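Local coordinates for 2-dehydropantoate 2-reductase (PDB 3HN2), which probably catalyses the NADPH-dependent reduction of 2-dehydropantoate (ketopantoate) to (R)-pantoate, a step in pantothenate biosynthesis, at residues Asp27-Tyr36 with Val58-Ile67; Glu185-Phe193 with Tyr241-Met252. All coordinates share one frame; numbering follows the deposited sequence.

In the fold
The two contacts lie on opposite sides of the chain's centre, with their own centres about 35 Å apart and their nearest atoms about 18 Å apart, so neither touches the other. Interaction 1 belongs to the N-terminal region of the NADP-binding Rossmann type, where it adds the outermost strand, 60-61, to the main sheet; Phe30 lies near a glycine-rich GxGxxG turn (Gly9, Gly11, Gly14) of the kind that probably receives the dinucleotide. Interaction 2 belongs to the helical C-terminal region and joins helices 179-200 and 241-249 beside the second subunit. The first is thus a strand pairing held by backbone bonds, the second helix packing around one tryptophan.

Interaction 1 (Asp27-Tyr36 with Val58-Ile67)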
loop_
_atom_site.group_PDB
_atom_site.type_symbol
_atom_site.label_atom_id
_atom_site.label_comp_id
_atom_site.label_asym_id
_atom_site.label_seq_id
_atom_site.Cartn_x
_atom_site.Cartn_y
_atom_site.Cartn_z
ATOM N N ASP A 27 -29.518 13.687 3.590
ATOM C CA ASP A 27 -30.643 13.515 2.676
ATOM C C ASP A 27 -30.128 13.197 1.274
ATOM O O ASP A 27 -29.966 14.084 0.435
ATOM C CB ASP A 27 -31.534 14.762 2.685
ATOM C CG ASP A 27 -32.935 14.493 2.159
ATOM O OD1 ASP A 27 -33.278 13.319 1.897
ATOM O OD2 ASP A 27 -33.701 15.467 2.011
ATOM N N VAL A 28 -29.878 11.913 1.040
ATOM C CA VAL A 28 -29.209 11.448 -0.170
ATOM C C VAL A 28 -30.225 10.930 -1.186
ATOM O O VAL A 28 -31.115 10.148 -0.848
ATOM C CB VAL A 28 -28.127 10.378 0.167
ATOM C CG1 VAL A 28 -27.449 9.864 -1.080
ATOM C CG2 VAL A 28 -27.078 10.967 1.089
ATOM N N HIS A 29 -30.083 11.392 -2.426
ATOM C CA HIS A 29 -30.977 11.039 -3.521
ATOM C C HIS A 29 -30.157 10.441 -4.654
ATOM O O HIS A 29 -29.414 11.149 -5.324
ATOM C CB HIS A 29 -31.724 12.280 -4.020
ATOM C CG HIS A 29 -32.455 13.020 -2.943
ATOM N ND1 HIS A 29 -31.840 13.945 -2.126
ATOM C CD2 HIS A 29 -33.747 12.967 -2.545
ATOM C CE1 HIS A 29 -32.722 14.429 -1.270
ATOM N NE2 HIS A 29 -33.888 13.852 -1.503
ATOM N N PHE A 30 -30.285 9.135 -4.856
ATOM C CA PHE A 30 -29.532 8.448 -5.897
ATOM C C PHE A 30 -30.221 8.529 -7.261
ATOM O O PHE A 30 -31.428 8.296 -7.374
ATOM C CB PHE A 30 -29.334 6.979 -5.525
ATOM C CG PHE A 30 -28.361 6.750 -4.406
ATOM C CD1 PHE A 30 -27.014 6.545 -4.673
ATOM C CD2 PHE A 30 -28.795 6.707 -3.086
ATOM C CE1 PHE A 30 -26.110 6.314 -3.639
ATOM C CE2 PHE A 30 -27.901 6.470 -2.047
ATOM C CZ PHE A 30 -26.558 6.277 -2.325
ATOM N N LEU A 31 -29.448 8.859 -8.295
ATOM C CA LEU A 31 -29.921 8.750 -9.670
ATOM C C LEU A 31 -29.457 7.425 -10.277
ATOM O O LEU A 31 -28.324 7.304 -10.748
ATOM C CB LEU A 31 -29.460 9.944 -10.520
ATOM C CG LEU A 31 -30.056 10.113 -11.931
ATOM C CD1 LEU A 31 -31.579 10.170 -11.904
ATOM C CD2 LEU A 31 -29.493 11.346 -12.633
ATOM N N LEU A 32 -30.342 6.431 -10.239
ATOM C CA LEU A 32 -30.062 5.109 -10.795
ATOM C C LEU A 32 -30.518 5.004 -12.245
ATOM O O LEU A 32 -31.444 5.701 -12.670
ATOM C CB LEU A 32 -30.742 4.010 -9.972
ATOM C CG LEU A 32 -30.360 3.678 -8.520
ATOM C CD1 LEU A 32 -28.867 3.847 -8.202
ATOM C CD2 LEU A 32 -31.219 4.454 -7.543
ATOM N N ARG A 33 -29.868 4.116 -12.992
ATOM C CA ARG A 33 -30.181 3.897 -14.396
ATOM C C ARG A 33 -30.342 2.403 -14.663
ATOM O O ARG A 33 -31.460 1.909 -14.801
ATOM C CB ARG A 33 -29.079 4.493 -15.283
ATOM C CG ARG A 33 -29.426 4.595 -16.760
ATOM C CD ARG A 33 -28.164 4.642 -17.596
ATOM N NE ARG A 33 -28.436 4.512 -19.025
ATOM C CZ ARG A 33 -27.925 5.301 -19.969
ATOM N NH1 ARG A 33 -28.234 5.098 -21.241
ATOM N NH2 ARG A 33 -27.098 6.287 -19.647
ATOM N N ARG A 34 -29.214 1.696 -14.715
ATOM C CA ARG A 34 -29.171 0.263 -15.005
ATOM C C ARG A 34 -29.914 -0.584 -13.961
ATOM O O ARG A 34 -30.630 -1.526 -14.310
ATOM C CB ARG A 34 -27.710 -0.183 -15.167
ATOM C CG ARG A 34 -27.445 -1.671 -14.964
ATOM C CD ARG A 34 -26.290 -2.163 -15.823
ATOM N NE ARG A 34 -26.692 -2.361 -17.216
ATOM C CZ ARG A 34 -27.242 -3.476 -17.697
ATOM N NH1 ARG A 34 -27.467 -4.517 -16.904
ATOM N NH2 ARG A 34 -27.570 -3.552 -18.980
ATOM N N ASP A 35 -29.764 -0.225 -12.691
ATOM C CA ASP A 35 -30.368 -0.994 -11.607
ATOM C C ASP A 35 -31.230 -0.149 -10.664
ATOM O O ASP A 35 -30.961 -0.068 -9.464
ATOM C CB ASP A 35 -29.294 -1.776 -10.834
ATOM C CG ASP A 35 -27.998 -0.989 -10.642
ATOM O OD1 ASP A 35 -28.024 0.262 -10.678
ATOM O OD2 ASP A 35 -26.945 -1.633 -10.447
ATOM N N TYR A 36 -32.268 0.473 -11.218
ATOM C CA TYR A 36 -33.256 1.197 -10.421
ATOM C C TYR A 36 -34.161 0.211 -9.689
ATOM O O TYR A 36 -34.403 0.352 -8.492
ATOM C CB TYR A 36 -34.087 2.134 -11.307
ATOM C CG TYR A 36 -35.280 2.769 -10.615
ATOM C CD1 TYR A 36 -36.574 2.287 -10.830
ATOM C CD2 TYR A 36 -35.117 3.855 -9.754
ATOM C CE1 TYR A 36 -37.673 2.866 -10.198
ATOM C CE2 TYR A 36 -36.212 4.443 -9.117
ATOM C CZ TYR A 36 -37.487 3.944 -9.345
ATOM O OH TYR A 36 -38.573 4.518 -8.721
ATOM N N VAL A 58 -33.622 2.951 0.050
ATOM C CA VAL A 58 -32.795 3.936 -0.645
ATOM C C VAL A 58 -33.693 4.858 -1.478
ATOM O O VAL A 58 -34.543 4.387 -2.242
ATOM C CB VAL A 58 -31.702 3.242 -1.513
ATOM C CG1 VAL A 58 -31.234 4.126 -2.656
ATOM C CG2 VAL A 58 -30.520 2.824 -0.648
ATOM N N LYS A 59 -33.523 6.169 -1.293
ATOM C CA LYS A 59 -34.215 7.168 -2.106
ATOM C C LYS A 59 -33.667 7.173 -3.527
ATOM O O LYS A 59 -32.672 7.839 -3.817
ATOM C CB LYS A 59 -34.065 8.564 -1.500
ATOM C CG LYS A 59 -35.184 8.992 -0.579
ATOM C CD LYS A 59 -35.052 10.467 -0.257
ATOM C CE LYS A 59 -36.204 10.961 0.592
ATOM N NZ LYS A 59 -36.129 12.435 0.794
ATOM N N GLY A 60 -34.325 6.425 -4.407
ATOM C CA GLY A 60 -33.895 6.298 -5.794
ATOM C C GLY A 60 -34.814 6.972 -6.790
ATOM O O GLY A 60 -36.013 7.122 -6.548
ATOM N N TYR A 61 -34.238 7.397 -7.910
ATOM C CA TYR A 61 -34.974 8.077 -8.971
ATOM C C TYR A 61 -34.423 7.642 -10.326
ATOM O O TYR A 61 -33.329 7.075 -10.406
ATOM C CB TYR A 61 -34.846 9.598 -8.832
ATOM C CG TYR A 61 -35.473 10.197 -7.585
ATOM C CD1 TYR A 61 -34.754 10.289 -6.387
ATOM C CD2 TYR A 61 -36.768 10.703 -7.612
ATOM C CE1 TYR A 61 -35.323 10.842 -5.244
ATOM C CE2 TYR A 61 -37.344 11.264 -6.474
ATOM C CZ TYR A 61 -36.615 11.330 -5.297
ATOM O OH TYR A 61 -37.182 11.883 -4.175
ATOM N N ARG A 62 -35.177 7.906 -11.390
ATOM C CA ARG A 62 -34.720 7.559 -12.737
ATOM C C ARG A 62 -34.552 8.776 -13.641
ATOM O O ARG A 62 -33.850 8.717 -14.651
ATOM C CB ARG A 62 -35.613 6.485 -13.375
ATOM C CG ARG A 62 -37.109 6.800 -13.424
ATOM C CD ARG A 62 -37.953 5.524 -13.324
ATOM N NE ARG A 62 -37.318 4.376 -13.977
ATOM C CZ ARG A 62 -37.834 3.150 -14.026
ATOM N NH1 ARG A 62 -37.170 2.177 -14.640
ATOM N NH2 ARG A 62 -39.009 2.892 -13.465
ATOM N N ALA A 63 -35.188 9.878 -13.262
ATOM C CA ALA A 63 -35.015 11.148 -13.955
ATOM C C ALA A 63 -34.571 12.203 -12.952
ATOM O O ALA A 63 -35.075 12.230 -11.825
ATOM C CB ALA A 63 -36.310 11.566 -14.641
ATOM N N PRO A 64 -33.601 13.057 -13.343
ATOM C CA PRO A 64 -33.151 14.158 -12.477
ATOM C C PRO A 64 -34.204 15.235 -12.201
ATOM O O PRO A 64 -34.135 15.897 -11.164
ATOM C CB PRO A 64 -31.965 14.757 -13.241
ATOM C CG PRO A 64 -32.131 14.316 -14.637
ATOM C CD PRO A 64 -32.837 13.001 -14.603
ATOM N N GLU A 65 -35.170 15.398 -13.107
ATOM C CA GLU A 65 -36.252 16.381 -12.928
ATOM C C GLU A 65 -37.259 15.989 -11.845
ATOM O O GLU A 65 -38.030 16.829 -11.376
ATOM C CB GLU A 65 -36.965 16.697 -14.253
ATOM C CG GLU A 65 -37.339 15.488 -15.112
ATOM C CD GLU A 65 -36.317 15.186 -16.199
ATOM O OE1 GLU A 65 -36.733 14.928 -17.350
ATOM O OE2 GLU A 65 -35.101 15.212 -15.911
ATOM N N GLU A 66 -37.239 14.716 -11.453
ATOM C CA GLU A 66 -38.056 14.218 -10.347
ATOM C C GLU A 66 -37.434 14.585 -8.999
ATOM O O GLU A 66 -38.148 14.827 -8.025
ATOM C CB GLU A 66 -38.226 12.700 -10.449
ATOM C CG GLU A 66 -38.815 12.211 -11.775
ATOM C CD GLU A 66 -38.810 10.694 -11.912
ATOM O OE1 GLU A 66 -39.576 10.173 -12.753
ATOM O OE2 GLU A 66 -38.045 10.015 -11.189
ATOM N N ILE A 67 -36.103 14.619 -8.957
ATOM C CA ILE A 67 -35.349 14.968 -7.747
ATOM C C ILE A 67 -35.445 16.464 -7.449
ATOM O O ILE A 67 -35.725 16.858 -6.318
ATOM C CB ILE A 67 -33.858 14.568 -7.864
ATOM C CG1 ILE A 67 -33.719 13.131 -8.376
ATOM C CG2 ILE A 67 -33.144 14.744 -6.532
ATOM C CD1 ILE A 67 -32.288 12.637 -8.534
#
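Phe30 N and O both bond to the 58-67 segment, Phe30 N giving its hydrogen to Lys59 O at 2.9 Å and Phe30 O receiving that of Tyr61 N at 3.0 Å. Leu32 N continues the parallel ladder to Tyr61 O, 3.1 Å away. Phe30 O also meets the CA-H of Gly60. The Lys59 chain, extended beyond CG, runs alongside the His29 ring to Asp27, and Lys59 NZ forms a salt bridge there, its hydrogen bond to Asp27 OD1 (3.2 Å) using the syn lone pair. His29 takes its own polar partner elsewhere, ND1 being hydrogen-bonded to Ile5 O, while Tyr61 CE1 comes to the imidazole edge at CD2 (3.8 Å). Beyond the strand ends, Arg62 CD stands over the Tyr36 face in a CH-pi contact, and Tyr36 CD1 lies over the guanidinium, 3.5 Å from Arg62 CZ, the planes 31° apart. Leu31 CD1 packs against Pro64 and Ile67 of the short, weakly bonded helix 64-67. Strand 60-61 is thereby the outermost strand of the Rossmann-type sheet: strand 28-31 separates it from strand 5-8, helix 14-23 packs on Val28 and Phe30, and helix 36-41 rests on Leu32 and Val58.

Interaction 2 (Glu185-Phe193 with Tyr241-Met252); sequences EKLVWNIPF and YVDDMLEFTDAM
Trp189 meets helix 241-249 with its indole nitrogen, NE1 donating to Thr249 OG1 at 2.8 Å. The bond is bent, 138° at the hydrogen, and the hydroxyl is tilted out of the indole plane. With CG anti to the backbone nitrogen, the indole extends across the gap between the helices, whose axes approach to 10.4 Å and cross at -56°.

Packing is densest around this pair. Thr249 CG2 stands over the centre of the Phe193 ring, 3.9 Å from its centroid, in a CH-pi contact, and Phe193 CD1 lies over one indole face. Phe248 turns its edge toward the face of the five-membered ring of Trp189 in an offset edge-to-face pair, planes at 82°. The Met245 chain is bent at both later torsions, and its CE settles 3.7 Å from Trp189 CD1. At the six-membered end, Met252 SD makes an oblique Met-aromatic contact, 3.8 Å from Trp189 CZ2.

Toward Tyr241 the contact is sparser, and both Tyr241 and Glu185 are partly exposed. Val188 CG1 reaches the phenol edge at Tyr241 CE1 (3.8 Å), and the bond from Tyr241 OH to Glu185 O is weak and uncertain. The Glu185 carboxylate turns to Arg181 instead.

Phe127 adds a further aromatic ring to Trp189 and Phe248, and the second subunit packs on Phe248 and Met252 through its Glu247 and Ala251. The buried indole N-H is thus satisfied by the threonine oxygen within an aromatic and sulfur-rich setting, consistent with a single directional bond setting the rotation of an indole otherwise held by apolar and aromatic packing.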
loop_
_atom_site.group_PDB
_atom_site.type_symbol
_atom_site.label_atom_id
_atom_site.label_comp_id
_atom_site.label_asym_id
_atom_site.label_seq_id
_atom_site.Cartn_x
_atom_site.Cartn_y
_atom_site.Cartn_z
ATOM N N GLU A 185 -1.091 14.845 -9.277
ATOM C CA GLU A 185 -0.470 13.922 -8.337
ATOM C C GLU A 185 -1.044 12.516 -8.495
ATOM O O GLU A 185 -0.300 11.540 -8.459
ATOM C CB GLU A 185 -0.653 14.411 -6.896
ATOM C CG GLU A 185 0.129 15.676 -6.522
ATOM C CD GLU A 185 0.044 16.008 -5.033
ATOM O OE1 GLU A 185 -0.999 15.720 -4.402
ATOM O OE2 GLU A 185 1.025 16.562 -4.491
ATOM N N LYS A 186 -2.360 12.425 -8.690
ATOM C CA LYS A 186 -3.027 11.136 -8.881
ATOM C C LYS A 186 -2.803 10.581 -10.282
ATOM O O LYS A 186 -2.851 9.367 -10.484
ATOM C CB LYS A 186 -4.527 11.234 -8.598
ATOM C CG LYS A 186 -5.110 9.923 -8.093
ATOM C CD LYS A 186 -6.561 9.746 -8.488
ATOM C CE LYS A 186 -7.013 8.320 -8.220
ATOM N NZ LYS A 186 -8.468 8.126 -8.466
ATOM N N LEU A 187 -2.564 11.478 -11.242
ATOM C CA LEU A 187 -2.223 11.102 -12.618
ATOM C C LEU A 187 -0.875 10.394 -12.702
ATOM O O LEU A 187 -0.670 9.559 -13.580
ATOM C CB LEU A 187 -2.241 12.333 -13.540
ATOM C CG LEU A 187 -3.376 12.542 -14.556
ATOM C CD1 LEU A 187 -4.611 11.662 -14.314
ATOM C CD2 LEU A 187 -3.780 14.029 -14.655
ATOM N N VAL A 188 0.031 10.730 -11.784
ATOM C CA VAL A 188 1.321 10.056 -11.665
ATOM C C VAL A 188 1.142 8.564 -11.355
ATOM O O VAL A 188 1.963 7.743 -11.753
ATOM C CB VAL A 188 2.235 10.740 -10.614
ATOM C CG1 VAL A 188 3.519 9.921 -10.354
ATOM C CG2 VAL A 188 2.611 12.123 -11.078
ATOM N N TRP A 189 0.052 8.223 -10.673
ATOM C CA TRP A 189 -0.260 6.829 -10.391
ATOM C C TRP A 189 -1.147 6.210 -11.467
ATOM O O TRP A 189 -0.905 5.066 -11.900
ATOM C CB TRP A 189 -0.930 6.673 -9.020
ATOM C CG TRP A 189 -0.960 5.250 -8.602
ATOM C CD1 TRP A 189 0.012 4.577 -7.908
ATOM C CD2 TRP A 189 -1.987 4.292 -8.888
ATOM N NE1 TRP A 189 -0.362 3.271 -7.726
ATOM C CE2 TRP A 189 -1.574 3.059 -8.326
ATOM C CE3 TRP A 189 -3.217 4.356 -9.560
ATOM C CZ2 TRP A 189 -2.350 1.900 -8.411
ATOM C CZ3 TRP A 189 -3.995 3.195 -9.655
ATOM C CH2 TRP A 189 -3.553 1.983 -9.080
ATOM N N ASN A 190 -2.182 6.958 -11.864
ATOM C CA ASN A 190 -3.234 6.458 -12.753
ATOM C C ASN A 190 -2.772 6.171 -14.166
ATOM O O ASN A 190 -3.367 5.352 -14.853
ATOM C CB ASN A 190 -4.410 7.450 -12.822
ATOM C CG ASN A 190 -5.560 7.081 -11.894
ATOM O OD1 ASN A 190 -5.433 6.217 -11.017
ATOM N ND2 ASN A 190 -6.693 7.749 -12.080
ATOM N N ILE A 191 -1.731 6.860 -14.617
ATOM C CA ILE A 191 -1.284 6.686 -15.993
ATOM C C ILE A 191 -0.477 5.385 -16.203
ATOM O O ILE A 191 -0.905 4.566 -17.018
ATOM C CB ILE A 191 -0.671 7.983 -16.600
ATOM C CG1 ILE A 191 -1.794 9.010 -16.836
ATOM C CG2 ILE A 191 0.059 7.690 -17.900
ATOM C CD1 ILE A 191 -1.345 10.357 -17.379
ATOM N N PRO A 192 0.650 5.169 -15.464
ATOM C CA PRO A 192 1.334 3.863 -15.633
ATOM C C PRO A 192 0.467 2.657 -15.294
ATOM O O PRO A 192 0.445 1.699 -16.049
ATOM C CB PRO A 192 2.527 3.945 -14.668
ATOM C CG PRO A 192 2.176 5.039 -13.716
ATOM C CD PRO A 192 1.379 6.021 -14.506
ATOM N N PHE A 193 -0.301 2.744 -14.220
ATOM C CA PHE A 193 -1.001 1.574 -13.708
ATOM C C PHE A 193 -2.367 1.299 -14.329
ATOM O O PHE A 193 -2.605 0.179 -14.770
ATOM C CB PHE A 193 -0.985 1.577 -12.183
ATOM C CG PHE A 193 0.402 1.452 -11.617
ATOM C CD1 PHE A 193 1.082 2.571 -11.152
ATOM C CD2 PHE A 193 1.055 0.216 -11.602
ATOM C CE1 PHE A 193 2.379 2.463 -10.645
ATOM C CE2 PHE A 193 2.352 0.100 -11.097
ATOM C CZ PHE A 193 3.018 1.220 -10.620
ATOM N N TYR A 241 8.778 11.725 -5.859
ATOM C CA TYR A 241 7.365 11.315 -5.778
ATOM C C TYR A 241 7.144 10.041 -6.613
ATOM O O TYR A 241 6.164 9.320 -6.404
ATOM C CB TYR A 241 6.362 12.445 -6.164
ATOM C CG TYR A 241 4.901 12.014 -5.987
ATOM C CD1 TYR A 241 4.129 11.667 -7.065
ATOM C CD2 TYR A 241 4.347 11.878 -4.726
ATOM C CE1 TYR A 241 2.838 11.222 -6.897
ATOM C CE2 TYR A 241 3.050 11.437 -4.545
ATOM C CZ TYR A 241 2.301 11.127 -5.637
ATOM O OH TYR A 241 0.986 10.674 -5.480
ATOM N N VAL A 242 8.063 9.786 -7.551
ATOM C CA VAL A 242 8.156 8.527 -8.296
ATOM C C VAL A 242 8.410 7.387 -7.321
ATOM O O VAL A 242 7.571 6.495 -7.187
ATOM C CB VAL A 242 9.300 8.555 -9.352
ATOM C CG1 VAL A 242 9.580 7.150 -9.918
ATOM C CG2 VAL A 242 8.975 9.499 -10.472
ATOM N N ASP A 243 9.543 7.463 -6.615
ATOM C CA ASP A 243 9.978 6.458 -5.639
ATOM C C ASP A 243 8.874 6.149 -4.640
ATOM O O ASP A 243 8.736 5.013 -4.176
ATOM C CB ASP A 243 11.223 6.943 -4.890
ATOM C CG ASP A 243 12.417 7.144 -5.806
ATOM O OD1 ASP A 243 12.466 8.177 -6.507
ATOM O OD2 ASP A 243 13.315 6.275 -5.817
ATOM N N ASP A 244 8.072 7.174 -4.358
ATOM C CA ASP A 244 6.978 7.090 -3.413
ATOM C C ASP A 244 5.714 6.414 -3.959
ATOM O O ASP A 244 4.931 5.908 -3.170
ATOM C CB ASP A 244 6.658 8.487 -2.846
ATOM C CG ASP A 244 7.820 9.080 -2.038
ATOM O OD1 ASP A 244 8.545 8.315 -1.368
ATOM O OD2 ASP A 244 8.007 10.313 -2.069
ATOM N N MET A 245 5.491 6.405 -5.279
ATOM C CA MET A 245 4.328 5.680 -5.820
ATOM C C MET A 245 4.791 4.274 -6.256
ATOM O O MET A 245 3.992 3.346 -6.400
ATOM C CB MET A 245 3.675 6.416 -7.005
ATOM C CG MET A 245 3.140 7.851 -6.732
ATOM S SD MET A 245 2.222 8.008 -5.189
ATOM C CE MET A 245 0.615 7.394 -5.651
ATOM N N LEU A 246 6.095 4.135 -6.464
ATOM C CA LEU A 246 6.710 2.854 -6.751
ATOM C C LEU A 246 6.568 1.960 -5.520
ATOM O O LEU A 246 6.133 0.812 -5.628
ATOM C CB LEU A 246 8.183 3.072 -7.119
ATOM C CG LEU A 246 8.909 2.267 -8.202
ATOM C CD1 LEU A 246 8.041 1.925 -9.404
ATOM C CD2 LEU A 246 10.145 3.040 -8.652
ATOM N N GLU A 247 6.891 2.515 -4.351
ATOM C CA GLU A 247 6.803 1.790 -3.077
ATOM C C GLU A 247 5.367 1.657 -2.566
ATOM O O GLU A 247 5.036 0.669 -1.919
ATOM C CB GLU A 247 7.669 2.464 -2.008
ATOM C CG GLU A 247 9.178 2.309 -2.208
ATOM C CD GLU A 247 9.996 3.071 -1.168
ATOM O OE1 GLU A 247 11.226 3.196 -1.349
ATOM O OE2 GLU A 247 9.412 3.545 -0.168
ATOM N N PHE A 248 4.534 2.659 -2.852
ATOM C CA PHE A 248 3.123 2.678 -2.439
ATOM C C PHE A 248 2.327 1.563 -3.105
ATOM O O PHE A 248 1.568 0.862 -2.439
ATOM C CB PHE A 248 2.503 4.050 -2.749
ATOM C CG PHE A 248 1.006 4.116 -2.590
ATOM C CD1 PHE A 248 0.432 4.259 -1.330
ATOM C CD2 PHE A 248 0.174 4.082 -3.707
ATOM C CE1 PHE A 248 -0.947 4.334 -1.183
ATOM C CE2 PHE A 248 -1.207 4.155 -3.570
ATOM C CZ PHE A 248 -1.769 4.286 -2.305
ATOM N N THR A 249 2.521 1.400 -4.414
ATOM C CA THR A 249 1.805 0.399 -5.210
ATOM C C THR A 249 2.280 -1.019 -4.866
ATOM O O THR A 249 1.566 -1.992 -5.092
ATOM C CB THR A 249 1.948 0.680 -6.738
ATOM O OG1 THR A 249 2.084 2.086 -6.954
ATOM C CG2 THR A 249 0.731 0.221 -7.516
ATOM N N ASP A 250 3.474 -1.114 -4.283
ATOM C CA ASP A 250 4.085 -2.381 -3.885
ATOM C C ASP A 250 3.436 -2.989 -2.630
ATOM O O ASP A 250 3.700 -4.144 -2.283
ATOM C CB ASP A 250 5.583 -2.166 -3.646
ATOM C CG ASP A 250 6.438 -3.295 -4.199
ATOM O OD1 ASP A 250 7.604 -3.024 -4.561
ATOM O OD2 ASP A 250 5.956 -4.448 -4.277
ATOM N N ALA A 251 2.593 -2.208 -1.955
ATOM C CA ALA A 251 1.867 -2.659 -0.765
ATOM C C ALA A 251 0.430 -3.069 -1.096
ATOM O O ALA A 251 -0.393 -3.273 -0.197
ATOM C CB ALA A 251 1.866 -1.559 0.291
ATOM N N MET A 252 0.137 -3.188 -2.387
ATOM C CA MET A 252 -1.223 -3.408 -2.854
ATOM C C MET A 252 -1.448 -4.840 -3.266
ATOM O O MET A 252 -2.575 -5.214 -3.594
ATOM C CB MET A 252 -1.529 -2.502 -4.043
ATOM C CG MET A 252 -1.884 -1.080 -3.686
ATOM S SD MET A 252 -2.022 -0.149 -5.209
ATOM C CE MET A 252 -3.321 1.032 -4.819
#